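Local coordinates for protein adenine Deaminase (Enterococcus faecalis, PDB 2ICS) that binds two zinc ions and adenine in an amidohydrolase barrel and deacetylates acetyl-(R)-mandelate in vitro, though with very low efficiency, at residues L260-A266 / V296-E302. Sequence-based numbering, arbitrary orientation.
Sequences LREGMKA and VGYDWPE
Tyr-298 reaches across to the chain at Lys-265 and Ala-266, and its hydroxyl ties up two backbone groups there, one directly and one through a water. The backbone N-H of Ala-266 donates to Tyr-298 OH, N to OH 2.9 Å, with an angle of 162° at the hydrogen. The same hydroxyl gives its own proton to a water 2.7 Å from Tyr-298 OH, lying in the plane of the ring at its edge, and that water donates in turn to Met-264 O. This is the tight part: Phe-213 and Leu-293 also touch Tyr-298, and Ala-266 leans on Ile-244. Leu-260 belongs to it too, its CD2 3.4 Å from Val-296 O and close to Gly-297 CA and Val-296 CG1, while its CD1 lies 4.2 Å from Tyr-298 CE1, at neither face nor edge.

Lys-265 and Glu-302, both partly exposed, form the looser, solvent side. With CG beside the backbone N (chi1 -62°) and the chain fully extended beyond it, Lys-265 lays its CG over one face of the tyrosine ring, 4.0 Å from Tyr-298 CE1, and the two side chains slide past each other in opposite directions. Lys-265 NZ bonds Glu-302 OE1 at 2.8 Å, on the syn lone pair; the bond from NZ to OE2 is weak. The carboxylate is held by Asp-299 N, 2.8 Å from Glu-302 OE2 on its anti lone pair, and Glu-302 N to Asp-299 OD1 completes the box.

The end of helix 253-261, closed by a Schellman motif at Gly-263, thus packs on the turn after helix 286-296, and Lys-265 joins it to the capping box of helix 300-305, outside the metal site of the TIM barrel, with the Ala-266 side chain, its inner end, about 11 Å from that of zinc-binding His-211.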
ATOM      1  N   LEU A 260       1.715 -19.121   3.830  1.00 28.72           N
ATOM      2  CA  LEU A 260       1.900 -19.072   5.281  1.00 30.89           C
ATOM      3  C   LEU A 260       2.344 -20.430   5.817  1.00 32.60           C
ATOM      4  O   LEU A 260       3.279 -20.514   6.616  1.00 33.36           O
ATOM      5  CB  LEU A 260       0.608 -18.629   5.986  1.00 29.35           C
ATOM      6  CG  LEU A 260       0.675 -18.528   7.520  1.00 29.28           C
ATOM      7  CD1 LEU A 260       1.772 -17.557   7.935  1.00 27.24           C
ATOM      8  CD2 LEU A 260      -0.666 -18.065   8.065  1.00 28.41           C
ATOM      9  N   ARG A 261       1.680 -21.496   5.376  1.00 34.07           N
ATOM     10  CA  ARG A 261       2.043 -22.836   5.820  1.00 35.68           C
ATOM     11  C   ARG A 261       3.503 -23.148   5.510  1.00 33.80           C
ATOM     12  O   ARG A 261       4.135 -23.929   6.219  1.00 35.43           O
ATOM     13  CB  ARG A 261       1.121 -23.882   5.181  1.00 39.21           C
ATOM     14  CG  ARG A 261      -0.176 -24.086   5.953  1.00 45.36           C
ATOM     15  CD  ARG A 261      -1.154 -25.004   5.231  1.00 51.34           C
ATOM     16  NE  ARG A 261      -1.695 -24.387   4.021  1.00 57.48           N
ATOM     17  CZ  ARG A 261      -2.684 -24.903   3.297  1.00 60.13           C
ATOM     18  NH1 ARG A 261      -3.245 -26.050   3.659  1.00 62.12           N
ATOM     19  NH2 ARG A 261      -3.115 -24.273   2.211  1.00 61.17           N
ATOM     20  N   GLU A 262       4.040 -22.537   4.458  1.00 30.89           N
ATOM     21  CA  GLU A 262       5.437 -22.747   4.087  1.00 30.28           C
ATOM     22  C   GLU A 262       6.322 -21.726   4.791  1.00 29.87           C
ATOM     23  O   GLU A 262       7.537 -21.718   4.615  1.00 31.97           O
ATOM     24  CB  GLU A 262       5.627 -22.649   2.560  1.00 28.74           C
ATOM     25  CG  GLU A 262       5.131 -23.879   1.803  1.00 28.41           C
ATOM     26  CD  GLU A 262       5.373 -23.813   0.301  1.00 28.33           C
ATOM     27  OE1 GLU A 262       6.460 -23.364  -0.120  1.00 25.96           O
ATOM     28  OE2 GLU A 262       4.474 -24.230  -0.462  1.00 28.80           O
ATOM     29  N   GLY A 263       5.706 -20.861   5.587  1.00 30.50           N
ATOM     30  CA  GLY A 263       6.468 -19.865   6.319  1.00 29.85           C
ATOM     31  C   GLY A 263       6.695 -18.562   5.580  1.00 30.29           C
ATOM     32  O   GLY A 263       7.571 -17.780   5.949  1.00 31.01           O
HETATM   33  N   MSE A 264       5.903 -18.319   4.542  1.00 29.34           N
HETATM   34  CA  MSE A 264       6.035 -17.100   3.751  1.00 28.21           C
HETATM   35  C   MSE A 264       4.904 -16.113   4.049  1.00 26.38           C
HETATM   36  O   MSE A 264       3.733 -16.484   4.034  1.00 24.95           O
HETATM   37  CB  MSE A 264       6.033 -17.455   2.262  1.00 30.22           C
HETATM   38  CG  MSE A 264       6.142 -16.262   1.323  1.00 33.06           C
HETATM   39 SE   MSE A 264       5.911 -16.789  -0.532  1.00 41.59          SE
HETATM   40  CE  MSE A 264       7.753 -17.229  -0.970  1.00 33.51           C
ATOM     41  N   LYS A 265       5.266 -14.859   4.314  1.00 26.14           N
ATOM     42  CA  LYS A 265       4.296 -13.802   4.608  1.00 25.30           C
ATOM     43  C   LYS A 265       4.578 -12.573   3.748  1.00 24.90           C
ATOM     44  O   LYS A 265       5.730 -12.306   3.393  1.00 22.21           O
ATOM     45  CB  LYS A 265       4.373 -13.387   6.084  1.00 25.17           C
ATOM     46  CG  LYS A 265       4.049 -14.489   7.074  1.00 29.21           C
ATOM     47  CD  LYS A 265       4.165 -14.002   8.519  1.00 30.85           C
ATOM     48  CE  LYS A 265       3.835 -15.132   9.493  1.00 33.43           C
ATOM     49  NZ  LYS A 265       3.927 -14.724  10.921  1.00 36.12           N
ATOM     50  N   ALA A 266       3.528 -11.823   3.417  1.00 23.21           N
ATOM     51  CA  ALA A 266       3.708 -10.616   2.624  1.00 23.06           C
ATOM     52  C   ALA A 266       4.395  -9.571   3.506  1.00 22.39           C
ATOM     53  O   ALA A 266       4.161  -9.512   4.714  1.00 22.97           O
ATOM     54  CB  ALA A 266       2.359 -10.093   2.136  1.00 22.38           C
ATOM     55  N   VAL A 296      -6.375 -15.475   7.361  1.00 28.60           N
ATOM     56  CA  VAL A 296      -5.391 -16.352   6.740  1.00 27.09           C
ATOM     57  C   VAL A 296      -4.490 -16.933   7.828  1.00 28.57           C
ATOM     58  O   VAL A 296      -4.067 -18.084   7.744  1.00 28.96           O
ATOM     59  CB  VAL A 296      -4.500 -15.588   5.716  1.00 27.15           C
ATOM     60  CG1 VAL A 296      -3.242 -16.397   5.390  1.00 24.36           C
ATOM     61  CG2 VAL A 296      -5.277 -15.332   4.446  1.00 25.00           C
ATOM     62  N   GLY A 297      -4.190 -16.131   8.846  1.00 29.67           N
ATOM     63  CA  GLY A 297      -3.339 -16.610   9.922  1.00 29.07           C
ATOM     64  C   GLY A 297      -2.394 -15.599  10.553  1.00 28.73           C
ATOM     65  O   GLY A 297      -1.827 -15.875  11.610  1.00 30.00           O
ATOM     66  N   TYR A 298      -2.200 -14.442   9.920  1.00 26.88           N
ATOM     67  CA  TYR A 298      -1.313 -13.417  10.484  1.00 27.22           C
ATOM     68  C   TYR A 298      -1.916 -12.914  11.802  1.00 26.44           C
ATOM     69  O   TYR A 298      -3.127 -13.005  11.997  1.00 27.24           O
ATOM     70  CB  TYR A 298      -1.188 -12.223   9.527  1.00 26.02           C
ATOM     71  CG  TYR A 298      -0.506 -12.491   8.198  1.00 24.82           C
ATOM     72  CD1 TYR A 298      -0.454 -13.774   7.650  1.00 23.80           C
ATOM     73  CD2 TYR A 298       0.020 -11.437   7.446  1.00 24.79           C
ATOM     74  CE1 TYR A 298       0.096 -13.998   6.386  1.00 22.01           C
ATOM     75  CE2 TYR A 298       0.570 -11.650   6.178  1.00 20.25           C
ATOM     76  CZ  TYR A 298       0.599 -12.930   5.657  1.00 20.32           C
ATOM     77  OH  TYR A 298       1.110 -13.139   4.401  1.00 20.17           O
ATOM     78  N   ASP A 299      -1.086 -12.400  12.709  1.00 27.02           N
ATOM     79  CA  ASP A 299      -1.612 -11.852  13.965  1.00 27.63           C
ATOM     80  C   ASP A 299      -1.704 -10.331  13.814  1.00 26.33           C
ATOM     81  O   ASP A 299      -0.998  -9.742  12.999  1.00 24.08           O
ATOM     82  CB  ASP A 299      -0.733 -12.225  15.176  1.00 30.54           C
ATOM     83  CG  ASP A 299       0.689 -11.677  15.084  1.00 34.69           C
ATOM     84  OD1 ASP A 299       0.880 -10.493  14.725  1.00 36.74           O
ATOM     85  OD2 ASP A 299       1.629 -12.436  15.399  1.00 36.77           O
ATOM     86  N   TRP A 300      -2.571  -9.696  14.596  1.00 25.29           N
ATOM     87  CA  TRP A 300      -2.757  -8.253  14.488  1.00 25.28           C
ATOM     88  C   TRP A 300      -1.500  -7.391  14.567  1.00 25.84           C
ATOM     89  O   TRP A 300      -1.357  -6.430  13.804  1.00 28.29           O
ATOM     90  CB  TRP A 300      -3.796  -7.778  15.511  1.00 25.27           C
ATOM     91  CG  TRP A 300      -5.194  -8.194  15.129  1.00 25.80           C
ATOM     92  CD1 TRP A 300      -6.011  -9.054  15.805  1.00 26.18           C
ATOM     93  CD2 TRP A 300      -5.912  -7.806  13.946  1.00 25.28           C
ATOM     94  NE1 TRP A 300      -7.192  -9.230  15.114  1.00 26.37           N
ATOM     95  CE2 TRP A 300      -7.156  -8.477  13.971  1.00 24.60           C
ATOM     96  CE3 TRP A 300      -5.623  -6.958  12.866  1.00 24.63           C
ATOM     97  CZ2 TRP A 300      -8.112  -8.328  12.957  1.00 23.20           C
ATOM     98  CZ3 TRP A 300      -6.578  -6.810  11.852  1.00 22.45           C
ATOM     99  CH2 TRP A 300      -7.805  -7.494  11.909  1.00 22.76           C
ATOM    100  N   PRO A 301      -0.574  -7.707  15.488  1.00 23.85           N
ATOM    101  CA  PRO A 301       0.645  -6.892  15.577  1.00 23.58           C
ATOM    102  C   PRO A 301       1.426  -6.819  14.260  1.00 23.24           C
ATOM    103  O   PRO A 301       1.838  -5.742  13.837  1.00 25.09           O
ATOM    104  CB  PRO A 301       1.443  -7.578  16.687  1.00 22.21           C
ATOM    105  CG  PRO A 301       0.346  -8.108  17.595  1.00 24.29           C
ATOM    106  CD  PRO A 301      -0.653  -8.670  16.604  1.00 23.50           C
ATOM    107  N   GLU A 302       1.637  -7.955  13.604  1.00 22.46           N
ATOM    108  CA  GLU A 302       2.378  -7.924  12.351  1.00 23.46           C
ATOM    109  C   GLU A 302       1.525  -7.282  11.256  1.00 23.24           C
ATOM    110  O   GLU A 302       2.047  -6.596  10.379  1.00 23.13           O
ATOM    111  CB  GLU A 302       2.850  -9.335  11.954  1.00 22.50           C
ATOM    112  CG  GLU A 302       1.763 -10.347  11.658  1.00 25.58           C
ATOM    113  CD  GLU A 302       2.299 -11.772  11.629  1.00 26.29           C
ATOM    114  OE1 GLU A 302       3.481 -11.956  11.283  1.00 29.43           O
ATOM    115  OE2 GLU A 302       1.542 -12.713  11.940  1.00 30.08           O
TER
HETATM  116  O   HOH W   1       1.177 -15.762   3.797  1.00 15.85           O